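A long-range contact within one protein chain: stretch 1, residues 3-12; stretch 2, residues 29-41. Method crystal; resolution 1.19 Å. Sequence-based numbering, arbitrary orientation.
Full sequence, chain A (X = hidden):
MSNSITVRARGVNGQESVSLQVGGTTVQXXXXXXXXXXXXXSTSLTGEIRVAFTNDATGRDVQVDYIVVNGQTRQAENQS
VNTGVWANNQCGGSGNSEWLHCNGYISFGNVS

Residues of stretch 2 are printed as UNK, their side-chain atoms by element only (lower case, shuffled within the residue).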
# COMPACT_ATOMS: atom_id res chain seq x y z
N ASN A 3 -15.26 -10.17 0.91
CA ASN A 3 -14.87 -8.78 1.13
C ASN A 3 -14.41 -8.13 -0.10
O ASN A 3 -13.90 -8.83 -1.03
CB ASN A 3 -13.76 -8.81 2.18
CG ASN A 3 -14.29 -9.49 3.44
OD1 ASN A 3 -15.21 -8.99 4.05
ND2 ASN A 3 -13.68 -10.62 3.83
N SER A 4 -14.60 -6.85 -0.22
CA SER A 4 -14.14 -6.04 -1.34
C SER A 4 -13.17 -5.00 -0.83
O SER A 4 -13.46 -4.31 0.14
CB SER A 4 -15.35 -5.36 -2.03
OG SER A 4 -14.90 -4.69 -3.19
N ILE A 5 -12.03 -4.91 -1.49
CA ILE A 5 -11.01 -3.95 -1.12
C ILE A 5 -10.57 -3.18 -2.34
O ILE A 5 -10.20 -3.77 -3.38
CB ILE A 5 -9.75 -4.63 -0.46
CG1 ILE A 5 -10.19 -5.39 0.75
CG2 ILE A 5 -8.72 -3.57 -0.14
CD1 ILE A 5 -9.09 -6.31 1.34
N THR A 6 -10.61 -1.86 -2.28
CA THR A 6 -10.11 -0.97 -3.32
C THR A 6 -8.87 -0.23 -2.80
O THR A 6 -8.92 0.30 -1.69
CB THR A 6 -11.14 0.02 -3.78
OG1 THR A 6 -12.24 -0.68 -4.35
CG2 THR A 6 -10.64 1.03 -4.76
N VAL A 7 -7.78 -0.25 -3.54
CA VAL A 7 -6.58 0.48 -3.25
C VAL A 7 -6.52 1.69 -4.19
O VAL A 7 -6.61 1.52 -5.40
CB VAL A 7 -5.35 -0.41 -3.41
CG1 VAL A 7 -4.06 0.36 -3.15
CG2 VAL A 7 -5.46 -1.62 -2.54
N ARG A 8 -6.33 2.90 -3.65
CA ARG A 8 -6.11 4.09 -4.46
C ARG A 8 -4.63 4.47 -4.31
O ARG A 8 -4.20 4.82 -3.21
CB ARG A 8 -7.02 5.23 -4.02
CG ARG A 8 -6.83 6.42 -4.95
CD ARG A 8 -7.93 7.26 -5.16
NE ARG A 8 -7.82 8.25 -6.18
CZ ARG A 8 -8.29 8.22 -7.44
NH1 ARG A 8 -8.17 9.32 -8.16
NH2 ARG A 8 -8.80 7.14 -7.99
N ALA A 9 -3.85 4.38 -5.39
CA ALA A 9 -2.42 4.55 -5.31
C ALA A 9 -1.85 4.97 -6.65
O ALA A 9 -2.50 4.82 -7.70
CB ALA A 9 -1.77 3.29 -4.83
N ARG A 10 -0.60 5.42 -6.59
CA ARG A 10 0.19 5.76 -7.76
C ARG A 10 1.64 5.43 -7.51
O ARG A 10 2.08 5.34 -6.35
CB ARG A 10 0.08 7.27 -8.12
CG ARG A 10 0.84 8.19 -7.21
CD ARG A 10 0.75 9.63 -7.58
NE ARG A 10 1.68 10.49 -6.87
CZ ARG A 10 2.88 10.87 -7.34
NH1 ARG A 10 3.56 11.79 -6.69
NH2 ARG A 10 3.38 10.34 -8.45
N GLY A 11 2.37 5.32 -8.61
CA GLY A 11 3.81 5.35 -8.58
C GLY A 11 4.31 6.73 -9.02
O GLY A 11 3.53 7.58 -9.45
N VAL A 12 5.61 6.90 -8.88
CA VAL A 12 6.25 8.10 -9.38
C VAL A 12 6.79 7.95 -10.81
O VAL A 12 6.77 8.90 -11.55
CB VAL A 12 7.30 8.61 -8.41
CG1 VAL A 12 6.77 8.90 -7.07
CG2 VAL A 12 8.38 7.90 -8.34
N UNK A 29 -1.68 -8.44 -7.26
CA UNK A 29 -0.59 -7.53 -7.54
C UNK A 29 -0.99 -6.64 -8.72
O UNK A 29 -1.69 -7.11 -9.63
o UNK A 29 0.66 -9.00 -9.00
c UNK A 29 1.02 -9.15 -6.63
c UNK A 29 0.68 -8.29 -7.79
N UNK A 30 -0.51 -5.41 -8.72
CA UNK A 30 -0.74 -4.43 -9.75
C UNK A 30 0.53 -3.68 -10.07
O UNK A 30 1.31 -3.37 -9.18
c UNK A 30 -4.51 -4.19 -5.59
c UNK A 30 -5.11 -4.77 -8.21
c UNK A 30 -3.86 -4.23 -7.89
c UNK A 30 -4.02 -4.49 -10.09
c UNK A 30 -1.82 -3.46 -9.34
n UNK A 30 -5.18 -4.95 -9.56
c UNK A 30 -6.07 -5.02 -7.24
c UNK A 30 -3.15 -4.07 -9.12
c UNK A 30 -5.78 -4.69 -5.96
c UNK A 30 -3.56 -3.92 -6.55
N UNK A 31 0.68 -3.31 -11.32
CA UNK A 31 1.61 -2.27 -11.69
C UNK A 31 0.87 -0.93 -11.69
O UNK A 31 -0.26 -0.85 -12.15
o UNK A 31 2.74 -3.82 -13.20
c UNK A 31 2.18 -2.53 -13.12
c UNK A 31 3.26 -1.49 -13.47
N UNK A 32 1.48 0.09 -11.10
CA UNK A 32 0.88 1.40 -10.96
C UNK A 32 1.21 2.32 -12.12
O UNK A 32 2.20 2.12 -12.81
c UNK A 32 1.35 1.94 -7.16
c UNK A 32 -0.56 0.93 -8.31
c UNK A 32 0.91 1.23 -8.37
c UNK A 32 1.28 2.02 -9.64
N UNK A 33 0.37 3.33 -12.29
CA UNK A 33 0.71 4.43 -13.19
C UNK A 33 1.17 5.61 -12.35
O UNK A 33 1.13 5.56 -11.13
c UNK A 33 -1.11 3.64 -14.78
o UNK A 33 -1.50 5.38 -13.08
c UNK A 33 -0.56 4.79 -14.01
N UNK A 34 1.46 6.75 -13.03
CA UNK A 34 1.95 7.91 -12.37
C UNK A 34 0.85 8.82 -11.81
O UNK A 34 1.14 9.90 -11.31
c UNK A 34 4.06 7.96 -13.70
c UNK A 34 2.89 8.73 -13.25
o UNK A 34 2.08 9.16 -14.37
N UNK A 35 -0.42 8.42 -11.91
CA UNK A 35 -1.55 9.14 -11.36
C UNK A 35 -2.32 8.21 -10.46
O UNK A 35 -2.42 7.02 -10.68
c UNK A 35 -2.46 9.73 -12.42
N UNK A 36 -2.99 8.81 -9.46
CA UNK A 36 -3.85 8.01 -8.59
C UNK A 36 -4.89 7.32 -9.37
O UNK A 36 -5.61 7.94 -10.19
s UNK A 36 -2.92 8.13 -5.44
c UNK A 36 -3.56 9.45 -6.46
c UNK A 36 -4.51 8.90 -7.51
c UNK A 36 -1.89 9.06 -4.36
N UNK A 37 -5.08 6.03 -9.12
CA UNK A 37 -6.10 5.22 -9.74
C UNK A 37 -6.59 4.21 -8.72
O UNK A 37 -5.90 3.92 -7.74
c UNK A 37 -5.20 5.42 -12.13
n UNK A 37 -7.41 6.20 -12.49
o UNK A 37 -5.75 7.19 -13.58
c UNK A 37 -5.68 4.49 -11.02
c UNK A 37 -6.18 6.33 -12.77
N UNK A 38 -7.76 3.64 -8.98
CA UNK A 38 -8.35 2.62 -8.15
C UNK A 38 -8.07 1.23 -8.63
O UNK A 38 -8.13 0.98 -9.86
o UNK A 38 -11.63 4.15 -7.57
o UNK A 38 -9.66 4.62 -6.72
c UNK A 38 -9.87 2.75 -8.13
c UNK A 38 -10.36 3.93 -7.43
N UNK A 39 -7.77 0.33 -7.75
CA UNK A 39 -7.46 -1.06 -8.02
C UNK A 39 -8.29 -1.89 -7.06
O UNK A 39 -8.17 -1.71 -5.84
c UNK A 39 -5.96 -1.33 -7.78
c UNK A 39 -3.51 1.11 -10.37
c UNK A 39 -3.88 -0.14 -10.74
c UNK A 39 -4.69 0.80 -8.30
c UNK A 39 -3.93 1.58 -9.14
c UNK A 39 -4.66 -0.93 -9.88
c UNK A 39 -5.05 -0.48 -8.66
o UNK A 39 -2.80 1.87 -11.23
N UNK A 40 -9.12 -2.79 -7.55
CA UNK A 40 -10.10 -3.49 -6.69
C UNK A 40 -9.91 -4.97 -6.76
O UNK A 40 -9.71 -5.55 -7.83
c UNK A 40 -11.54 -3.10 -7.08
c UNK A 40 -12.56 -3.80 -6.27
o UNK A 40 -11.68 -1.69 -6.84
N UNK A 41 -10.01 -5.63 -5.61
CA UNK A 41 -10.00 -7.08 -5.53
C UNK A 41 -10.96 -7.54 -4.46
O UNK A 41 -11.34 -6.82 -3.58
c UNK A 41 -8.61 -7.61 -5.24
O HOH W 1 -8.79 8.26 -10.86
O HOH W 2 -1.87 4.23 -10.39

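Position 29 has one side-chain carbon carrying an oxygen and a carbon. It lies out of reach of stretch 1. It is Thr29.

Position 30 has one carbon, then fused five- and six-membered rings with eight carbons and a nitrogen. A ring carbon lies 4.1 Å from Val7 CG2. Only an indole fits, so this is Trp30. The carbon near Val7 is CZ3.

Position 31 repeats the pattern of 29 and is also out of reach. It is Thr31.

Position 32 has four carbons, forked at the second. One carbon of the fork packs 4.1 Å from Ala9 CB. This is Leu32, and that carbon is CD1.

Position 33 has one carbon bearing an oxygen and a carbon, and its CA-to-CB bond points away from stretch 1. It is Thr33. Its backbone O accepts a hydrogen bond from Gly11 N at 2.8 Å.

Position 34 again has one carbon bearing an oxygen and a carbon. The outer carbon lies 3.6 Å from Val12 O. It is Thr34, and that carbon is CG2.

Position 35 has a single carbon, which points away. It is Ala35.

Position 36 has an unbranched chain of two carbons, a sulfur and a carbon. The sulfur is 3.5 Å from Ala9 C, and the end carbon is 4.0 Å from Arg10 CG. The sulfur within the chain makes it Met36.

Position 37 has three carbons, the third carrying an oxygen and a nitrogen. The chain length and the amide give Gln37. Gln37 N donates to Ala9 O and Ala9 N donates to Gln37 O, both at 3.2 Å.

Position 38 has two carbons, the second carrying two oxygens. One of the oxygens is 3.0 Å from Arg8 NH2, near the guanidinium plane. This short carboxylate is Asp38. The oxygen is OD1, and the pair is a salt bridge.

Position 39 has one carbon, then a six-carbon ring bearing an oxygen. The O of Val7 and the O of Ala9 lie at the ring edge. It is Tyr39.

Position 40 has one carbon bearing an oxygen and a carbon. The oxygen hydrogen-bonds to Thr6 OG1 at 2.7 Å; either could donate. It is Thr40, and the oxygen is OG1.

Position 41 has one carbon and is Ala41. Ala41 N donates to Ile5 O and Ile5 N donates to Ala41 O, both at 2.9 Å.

The contact is an antiparallel strand pairing. Backbone bonds join Ile5, Val7 and Ala9 to Ala41, Tyr39 and Gln37. On one face, the Thr6–Thr40 and Arg8–Asp38 pairs add polar links. A water within hydrogen-bonding reach of Ala9 O, Thr33 N, Ala35 O and Tyr39 OH sits between the loop and the strands. The two stretches bury 938 Å² in total.

Stretch 2 (29-41) TWTLTTAMQDYTA
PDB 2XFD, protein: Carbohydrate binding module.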